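Local coordinates for metal cation efflux system protein CzcD (Cupriavidus metallidurans, PDB 6VD9), which binds and transports zinc, gives low-level metal resistance probably by cation efflux into the periplasm, and mediates cobalt, zinc and cadmium resistance by regulating the Czc system, at residues A14-V18 and E51-L56; V18-L24 and L36-N42; K33-T37 and D65-V69. All coordinates share one frame; numbering follows the deposited sequence.

Interaction 1 (A14-V18 and E51-L56)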
loop_
_atom_site.group_PDB
_atom_site.type_symbol
_atom_site.label_atom_id
_atom_site.label_comp_id
_atom_site.label_asym_id
_atom_site.label_seq_id
_atom_site.Cartn_x
_atom_site.Cartn_y
_atom_site.Cartn_z
ATOM N N ALA A 14 5.194 12.825 11.112
ATOM C CA ALA A 14 4.402 13.853 11.818
ATOM C C ALA A 14 2.920 13.486 11.793
ATOM O O ALA A 14 2.151 14.095 12.551
ATOM C CB ALA A 14 4.628 15.201 11.205
ATOM N N THR A 15 2.515 12.504 10.992
ATOM C CA THR A 15 1.081 12.165 10.823
ATOM C C THR A 15 0.599 11.392 12.045
ATOM O O THR A 15 1.220 10.396 12.385
ATOM C CB THR A 15 0.849 11.383 9.525
ATOM O OG1 THR A 15 1.262 12.225 8.450
ATOM C CG2 THR A 15 -0.604 10.971 9.378
ATOM N N PRO A 16 -0.505 11.773 12.748
ATOM C CA PRO A 16 -0.953 11.008 13.914
ATOM C C PRO A 16 -1.176 9.533 13.566
ATOM O O PRO A 16 -1.740 9.264 12.500
ATOM C CB PRO A 16 -2.275 11.712 14.288
ATOM C CG PRO A 16 -2.000 13.115 13.900
ATOM C CD PRO A 16 -1.349 12.963 12.538
ATOM N N GLY A 17 -0.702 8.632 14.419
ATOM C CA GLY A 17 -0.924 7.172 14.278
ATOM C C GLY A 17 0.185 6.485 13.508
ATOM O O GLY A 17 0.087 5.262 13.333
ATOM N N VAL A 18 1.188 7.244 13.026
ATOM C CA VAL A 18 2.416 6.705 12.365
ATOM C C VAL A 18 3.518 6.553 13.409
ATOM O O VAL A 18 3.923 7.593 13.970
ATOM C CB VAL A 18 2.931 7.608 11.238
ATOM C CG1 VAL A 18 4.259 7.101 10.730
ATOM C CG2 VAL A 18 1.929 7.749 10.095
ATOM N N GLU A 51 -8.046 5.742 9.882
ATOM C CA GLU A 51 -7.555 6.769 10.834
ATOM C C GLU A 51 -6.202 7.391 10.452
ATOM O O GLU A 51 -5.788 8.362 11.153
ATOM C CB GLU A 51 -7.517 6.142 12.221
ATOM C CG GLU A 51 -8.881 5.651 12.704
ATOM C CD GLU A 51 -8.960 5.327 14.187
ATOM O OE1 GLU A 51 -8.530 4.253 14.572
ATOM O OE2 GLU A 51 -9.508 6.181 14.978
ATOM N N VAL A 52 -5.504 6.828 9.453
ATOM C CA VAL A 52 -4.175 7.284 8.991
ATOM C C VAL A 52 -4.195 7.428 7.465
ATOM O O VAL A 52 -3.667 8.429 6.981
ATOM C CB VAL A 52 -3.075 6.329 9.472
ATOM C CG1 VAL A 52 -1.727 6.853 9.051
ATOM C CG2 VAL A 52 -3.099 6.181 10.996
ATOM N N LEU A 53 -4.708 6.437 6.719
ATOM C CA LEU A 53 -4.581 6.465 5.224
ATOM C C LEU A 53 -5.148 7.760 4.633
ATOM O O LEU A 53 -4.528 8.372 3.770
ATOM C CB LEU A 53 -5.224 5.217 4.635
ATOM C CG LEU A 53 -5.165 5.084 3.111
ATOM C CD1 LEU A 53 -3.728 5.143 2.618
ATOM C CD2 LEU A 53 -5.772 3.790 2.686
ATOM N N PRO A 54 -6.351 8.221 5.032
ATOM C CA PRO A 54 -6.914 9.423 4.423
ATOM C C PRO A 54 -6.047 10.657 4.691
ATOM O O PRO A 54 -5.878 11.467 3.778
ATOM C CB PRO A 54 -8.304 9.570 5.076
ATOM C CG PRO A 54 -8.600 8.222 5.664
ATOM C CD PRO A 54 -7.255 7.599 6.002
ATOM N N GLU A 55 -5.461 10.748 5.897
ATOM C CA GLU A 55 -4.561 11.867 6.280
ATOM C C GLU A 55 -3.268 11.813 5.466
ATOM O O GLU A 55 -2.816 12.865 5.009
ATOM C CB GLU A 55 -4.257 11.845 7.775
ATOM C CG GLU A 55 -5.496 12.111 8.610
ATOM C CD GLU A 55 -6.508 11.004 8.873
ATOM O OE1 GLU A 55 -6.376 9.857 8.342
ATOM O OE2 GLU A 55 -7.491 11.307 9.633
ATOM N N LEU A 56 -2.661 10.631 5.289
ATOM C CA LEU A 56 -1.444 10.529 4.446
ATOM C C LEU A 56 -1.783 10.894 2.991
ATOM O O LEU A 56 -0.979 11.579 2.390
ATOM C CB LEU A 56 -0.846 9.130 4.539
ATOM C CG LEU A 56 -0.204 8.770 5.882
ATOM C CD1 LEU A 56 0.192 7.300 5.894
ATOM C CD2 LEU A 56 1.033 9.608 6.128
HETATM O O HOH W 1 -3.930 10.406 11.193
#
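Gly17 and Val52 bring the two backbones together at a CA–CA distance of 6.2 Å, where a type II turn from Thr15 to Val18 faces the N-cap residue of helix 53-64. Val18 N closes the turn on Thr15 O, and Gly17 holds the positive phi (92°) that such a turn needs. No direct hydrogen bond crosses the contact. A water does instead, donating to Pro16 O and to Glu51 O, each 2.8 Å from its oxygen. The methyls of Val52 part over the turn: CG2 lies 3.7 Å from Pro16 O, while CG1, anti to the backbone N (chi1 -177°), meets Val18 CG2 at 3.9 Å, the two side chains crossing at about a right angle. This is where the link from helix 5-13 into strand 18-28 packs against the first turn of helix 53-64 in the transporter's C-terminal dimerisation domain. One turn further on, Leu56 lays CD2 against Thr15, 3.5 Å from OG1; that hydroxyl hydrogen-bonds to Gln11 O in the preceding helix. Thr15 CG2 packs on both Leu56 CD2 and Glu55 CB, whereas the Glu55 chain bends at chi2 and carries its carboxylate off. Behind Val52 and Leu56 lie Phe73 and Ile71 of strand 68-74.

Interaction 2 (V18-L24 and L36-N42). With NI (nickel (II) ion), chain E.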
loop_
_atom_site.group_PDB
_atom_site.type_symbol
_atom_site.label_atom_id
_atom_site.label_comp_id
_atom_site.label_asym_id
_atom_site.label_seq_id
_atom_site.Cartn_x
_atom_site.Cartn_y
_atom_site.Cartn_z
ATOM N N VAL A 18 1.188 7.244 13.026
ATOM C CA VAL A 18 2.416 6.705 12.365
ATOM C C VAL A 18 3.518 6.553 13.409
ATOM O O VAL A 18 3.923 7.593 13.970
ATOM C CB VAL A 18 2.931 7.608 11.238
ATOM C CG1 VAL A 18 4.259 7.101 10.730
ATOM C CG2 VAL A 18 1.929 7.749 10.095
ATOM N N LYS A 19 3.958 5.319 13.641
ATOM C CA LYS A 19 5.046 4.962 14.575
ATOM C C LYS A 19 6.395 5.048 13.820
ATOM O O LYS A 19 7.369 5.626 14.348
ATOM C CB LYS A 19 4.667 3.624 15.244
ATOM C CG LYS A 19 5.686 3.043 16.214
ATOM C CD LYS A 19 5.488 1.535 16.560
ATOM C CE LYS A 19 6.454 1.024 17.604
ATOM N NZ LYS A 19 6.276 -0.425 17.916
ATOM N N SER A 20 6.489 4.493 12.599
ATOM C CA SER A 20 7.741 4.467 11.816
ATOM C C SER A 20 7.395 4.145 10.358
ATOM O O SER A 20 6.260 3.765 10.089
ATOM C CB SER A 20 8.721 3.480 12.392
ATOM O OG SER A 20 8.251 2.142 12.270
ATOM N N PHE A 21 8.351 4.196 9.470
ATOM C CA PHE A 21 8.127 3.757 8.077
ATOM C C PHE A 21 9.412 3.180 7.530
ATOM O O PHE A 21 10.486 3.474 8.055
ATOM C CB PHE A 21 7.606 4.940 7.262
ATOM C CG PHE A 21 8.670 5.948 6.922
ATOM C CD1 PHE A 21 9.331 5.862 5.736
ATOM C CD2 PHE A 21 8.907 7.052 7.735
ATOM C CE1 PHE A 21 10.352 6.756 5.447
ATOM C CE2 PHE A 21 9.883 7.978 7.408
ATOM C CZ PHE A 21 10.574 7.840 6.257
ATOM N N HIS A 22 9.326 2.432 6.451
ATOM C CA HIS A 22 10.540 1.955 5.745
ATOM C C HIS A 22 10.146 1.774 4.295
ATOM O O HIS A 22 8.918 1.852 3.989
ATOM C CB HIS A 22 11.064 0.673 6.395
ATOM C CG HIS A 22 10.047 -0.403 6.505
ATOM N ND1 HIS A 22 9.163 -0.500 7.600
ATOM C CD2 HIS A 22 9.776 -1.453 5.708
ATOM C CE1 HIS A 22 8.392 -1.553 7.424
ATOM N NE2 HIS A 22 8.742 -2.149 6.295
ATOM N N ASP A 23 11.135 1.470 3.464
ATOM C CA ASP A 23 10.943 1.141 2.021
ATOM C C ASP A 23 10.126 2.266 1.346
ATOM O O ASP A 23 9.198 1.942 0.560
ATOM C CB ASP A 23 10.248 -0.214 1.829
ATOM C CG ASP A 23 10.945 -1.441 2.422
ATOM O OD1 ASP A 23 11.978 -1.282 3.024
ATOM O OD2 ASP A 23 10.387 -2.550 2.304
ATOM N N LEU A 24 10.433 3.531 1.645
ATOM C CA LEU A 24 9.848 4.691 0.939
ATOM C C LEU A 24 10.522 4.758 -0.421
ATOM O O LEU A 24 11.787 4.833 -0.454
ATOM C CB LEU A 24 10.063 5.990 1.730
ATOM C CG LEU A 24 9.629 7.277 1.058
ATOM C CD1 LEU A 24 8.100 7.279 0.785
ATOM C CD2 LEU A 24 9.959 8.457 1.955
ATOM N N LEU A 36 4.649 7.046 -5.468
ATOM C CA LEU A 36 5.233 6.830 -4.119
ATOM C C LEU A 36 4.757 5.476 -3.625
ATOM O O LEU A 36 3.558 5.203 -3.745
ATOM C CB LEU A 36 4.777 7.933 -3.170
ATOM C CG LEU A 36 5.267 7.827 -1.720
ATOM C CD1 LEU A 36 5.378 9.193 -1.063
ATOM C CD2 LEU A 36 4.343 6.953 -0.894
ATOM N N THR A 37 5.657 4.693 -3.039
ATOM C CA THR A 37 5.219 3.527 -2.234
ATOM C C THR A 37 5.908 3.676 -0.889
ATOM O O THR A 37 7.047 4.190 -0.857
ATOM C CB THR A 37 5.502 2.179 -2.905
ATOM O OG1 THR A 37 6.910 2.062 -3.037
ATOM C CG2 THR A 37 4.885 2.071 -4.287
ATOM N N VAL A 38 5.267 3.159 0.145
ATOM C CA VAL A 38 5.871 3.194 1.492
ATOM C C VAL A 38 5.215 2.130 2.357
ATOM O O VAL A 38 4.056 1.785 2.114
ATOM C CB VAL A 38 5.829 4.607 2.103
ATOM C CG1 VAL A 38 4.420 5.084 2.421
ATOM C CG2 VAL A 38 6.750 4.712 3.308
ATOM N N HIS A 39 6.000 1.564 3.272
ATOM C CA HIS A 39 5.508 0.665 4.345
ATOM C C HIS A 39 5.450 1.422 5.681
ATOM O O HIS A 39 6.494 1.857 6.178
ATOM C CB HIS A 39 6.320 -0.620 4.422
ATOM C CG HIS A 39 6.214 -1.465 3.199
ATOM N ND1 HIS A 39 6.103 -2.835 3.273
ATOM C CD2 HIS A 39 6.266 -1.166 1.880
ATOM C CE1 HIS A 39 6.070 -3.333 2.049
ATOM N NE2 HIS A 39 6.154 -2.340 1.187
ATOM N N VAL A 40 4.268 1.545 6.263
ATOM C CA VAL A 40 4.073 2.334 7.512
ATOM C C VAL A 40 3.786 1.378 8.664
ATOM O O VAL A 40 2.894 0.483 8.532
ATOM C CB VAL A 40 2.964 3.380 7.353
ATOM C CG1 VAL A 40 2.598 4.014 8.676
ATOM C CG2 VAL A 40 3.375 4.430 6.325
ATOM N N VAL A 41 4.484 1.565 9.783
ATOM C CA VAL A 41 4.121 0.839 11.029
ATOM C C VAL A 41 3.190 1.783 11.789
ATOM O O VAL A 41 3.631 2.889 12.150
ATOM C CB VAL A 41 5.368 0.433 11.822
ATOM C CG1 VAL A 41 4.978 -0.248 13.132
ATOM C CG2 VAL A 41 6.295 -0.448 10.984
ATOM N N ASN A 42 1.921 1.412 11.964
ATOM C CA ASN A 42 0.937 2.298 12.641
ATOM C C ASN A 42 1.003 1.977 14.132
ATOM O O ASN A 42 1.466 0.865 14.463
ATOM C CB ASN A 42 -0.469 2.146 12.076
ATOM C CG ASN A 42 -0.972 0.721 12.154
ATOM O OD1 ASN A 42 -1.729 0.388 13.084
ATOM N ND2 ASN A 42 -0.617 -0.100 11.186
HETATM NI NI NI E . 7.478 -3.828 5.310
HETATM O O HOH W 2 7.748 0.619 -0.962
HETATM O O HOH W 3 9.416 -4.360 3.831
HETATM O O HOH W 4 6.642 -5.465 4.851
HETATM O O HOH W 5 8.250 -5.077 7.024
#
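His22 and His39 form a hydrogen-bonded antiparallel pair, with His22 N to His39 O at 2.9 Å and His39 N to His22 O at 3.0 Å; the axes of their segments run at 156° and approach to 4.6 Å. Farther along, Val41 N binds Ser20 O, and Val41 O takes Lys19 N together with a weak, longer bond from Ser20 N. Lys19 and Ser20 thus share one partner, a classic beta bulge in the hairpin of strands 18-28 and 34-42, and the register shifts by one residue there. On the histidine face, His39 CB sits over one face of the His22 ring, a CH-pi contact 3.7 Å from the centroid, while the two rings lie oblique with planes at 44°. His22 NE2 binds the nickel at 2.3 Å, and Glu74 OE2 binds it too. His39 is the third residue of the site, but its ND1 approach of 2.7 Å to the nickel is long, with the metal well off the ring plane. His39 ND1 is hydrogen-bonded to Glu74 OE2. Three waters add to the shell, and one donates to Asp23 OD2, which makes Asp23 a second-shell partner. The imidazole of His39 further bonds through NE2 to Thr70 of the second subunit. Apolar contacts fill the other face: Phe21 CD1 meets Val38 CG2 at 3.7 Å, and Leu24, with CG anti to the backbone N (chi1 174°), sets CD1 against both Val38 CB, at 3.7 Å, and Leu36 CD1. Helix 5-13 covers Phe21 through Ile12 and Leu13.

Interaction 3 (K33-T37 and D65-V69)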
loop_
_atom_site.group_PDB
_atom_site.type_symbol
_atom_site.label_atom_id
_atom_site.label_comp_id
_atom_site.label_asym_id
_atom_site.label_seq_id
_atom_site.Cartn_x
_atom_site.Cartn_y
_atom_site.Cartn_z
ATOM N N LYS A 33 4.772 12.600 -13.672
ATOM C CA LYS A 33 4.110 12.666 -12.336
ATOM C C LYS A 33 4.828 11.747 -11.337
ATOM O O LYS A 33 5.326 10.683 -11.743
ATOM C CB LYS A 33 2.642 12.242 -12.446
ATOM N N ALA A 34 4.823 12.133 -10.055
ATOM C CA ALA A 34 5.447 11.394 -8.933
ATOM C C ALA A 34 4.616 10.147 -8.602
ATOM O O ALA A 34 3.372 10.214 -8.644
ATOM C CB ALA A 34 5.562 12.307 -7.745
ATOM N N SER A 35 5.288 9.018 -8.372
ATOM C CA SER A 35 4.691 7.784 -7.812
ATOM C C SER A 35 5.383 7.523 -6.473
ATOM O O SER A 35 6.580 7.749 -6.386
ATOM C CB SER A 35 4.835 6.640 -8.765
ATOM O OG SER A 35 4.215 5.468 -8.285
ATOM N N LEU A 36 4.649 7.046 -5.468
ATOM C CA LEU A 36 5.233 6.830 -4.119
ATOM C C LEU A 36 4.757 5.476 -3.625
ATOM O O LEU A 36 3.558 5.203 -3.745
ATOM C CB LEU A 36 4.777 7.933 -3.170
ATOM C CG LEU A 36 5.267 7.827 -1.720
ATOM C CD1 LEU A 36 5.378 9.193 -1.063
ATOM C CD2 LEU A 36 4.343 6.953 -0.894
ATOM N N THR A 37 5.657 4.693 -3.039
ATOM C CA THR A 37 5.219 3.527 -2.234
ATOM C C THR A 37 5.908 3.676 -0.889
ATOM O O THR A 37 7.047 4.190 -0.857
ATOM C CB THR A 37 5.502 2.179 -2.905
ATOM O OG1 THR A 37 6.910 2.062 -3.037
ATOM C CG2 THR A 37 4.885 2.071 -4.287
ATOM N N ASP A 65 2.182 17.303 -4.104
ATOM C CA ASP A 65 1.561 17.066 -5.427
ATOM C C ASP A 65 1.776 15.612 -5.835
ATOM O O ASP A 65 1.952 15.330 -7.068
ATOM C CB ASP A 65 2.050 18.104 -6.448
ATOM C CG ASP A 65 1.726 19.533 -6.021
ATOM O OD1 ASP A 65 0.520 19.851 -5.812
ATOM O OD2 ASP A 65 2.685 20.326 -5.864
ATOM N N ILE A 66 1.720 14.700 -4.857
ATOM C CA ILE A 66 1.866 13.237 -5.120
ATOM C C ILE A 66 0.486 12.604 -4.983
ATOM O O ILE A 66 -0.090 12.632 -3.870
ATOM C CB ILE A 66 2.903 12.590 -4.186
ATOM C CG1 ILE A 66 4.260 13.279 -4.314
ATOM C CG2 ILE A 66 2.994 11.094 -4.462
ATOM C CD1 ILE A 66 5.354 12.702 -3.426
ATOM N N THR A 67 -0.059 12.097 -6.077
ATOM C CA THR A 67 -1.434 11.538 -6.095
ATOM C C THR A 67 -1.437 10.080 -6.572
ATOM O O THR A 67 -2.551 9.526 -6.679
ATOM C CB THR A 67 -2.377 12.391 -6.950
ATOM O OG1 THR A 67 -1.912 12.323 -8.294
ATOM C CG2 THR A 67 -2.446 13.833 -6.510
ATOM N N HIS A 68 -0.272 9.502 -6.904
ATOM C CA HIS A 68 -0.133 8.071 -7.277
ATOM C C HIS A 68 0.565 7.402 -6.094
ATOM O O HIS A 68 1.793 7.499 -6.039
ATOM C CB HIS A 68 0.660 7.898 -8.576
ATOM C CG HIS A 68 -0.112 8.249 -9.802
ATOM N ND1 HIS A 68 -0.269 9.564 -10.226
ATOM C CD2 HIS A 68 -0.781 7.475 -10.680
ATOM C CE1 HIS A 68 -1.020 9.586 -11.313
ATOM N NE2 HIS A 68 -1.351 8.311 -11.620
ATOM N N VAL A 69 -0.211 6.874 -5.161
ATOM C CA VAL A 69 0.291 6.396 -3.840
ATOM C C VAL A 69 -0.139 4.951 -3.569
ATOM O O VAL A 69 -1.287 4.577 -3.844
ATOM C CB VAL A 69 -0.208 7.366 -2.758
ATOM C CG1 VAL A 69 -0.069 6.833 -1.353
ATOM C CG2 VAL A 69 0.475 8.714 -2.886
HETATM O O HOH W 6 1.537 11.853 -8.522
#
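His68 O accepts the N-H of Leu36 at an N-to-O distance of 2.9 Å, the donor approaching nearly head-on to the carbonyl (C=O...N 164°), and Ser35 CA adds a CA-H...O contact to the same oxygen at 3.4 Å. Leu36 is bonded through its backbone to His68 and Thr70, bracketing Val69 as in a parallel bridge; Leu36 O also meets Val69 CA at 3.5 Å. Ahead of the bridge a water joins the two chains: it donates to Ala34 O and accepts from Thr67 N at 2.9 Å, with a weak link to His68 ND1 from the edge of the ring, in its plane. CG of His68 stands beside its own backbone N (chi1 -75°), which turns the ND1 edge to that water while CB rests 3.6 Å from Ala34 O. Ile66 spreads its two branches along the strand. CG1 reaches Ala34 CB at 3.8 Å, and CG2, anti to the backbone N, meets Leu36 CB at 3.9 Å. Val69 CG2 touches the same Leu36 CB more loosely. The contact starts the parallel pairing of strands 34-42 and 68-74, which helix 53-64 joins in a beta-alpha-beta crossover. Leu60 of that helix packs on Leu36 and Val69, Ile26 of strand 18-28 touches Leu36 too, and His39 NE2 of the second subunit hydrogen-bonds to Val69 O.

How the interactions relate
All three contacts belong to one small domain, predicted to be cytoplasmic, whose sheet runs 18-28, 34-42, 68-74. Interaction 2 pairs the first two strands antiparallel and interaction 3 the last two in parallel; they share Leu36 and Thr37, with centres about 14 Å apart. Interaction 1 shares Val18 with interaction 2, centres about 11 Å apart, and ties the entry to strand 18-28 to helix 53-64, which leads on to strand 68-74. Interactions 1 and 3 do not touch, their centres about 16 Å apart. Along the chain, interaction 2 falls between the segments of interaction 1, while interactions 1 and 3 alternate. In strand 34-42, His39 belongs to the nickel site and touches the second subunit, as do Thr37 and Asn42.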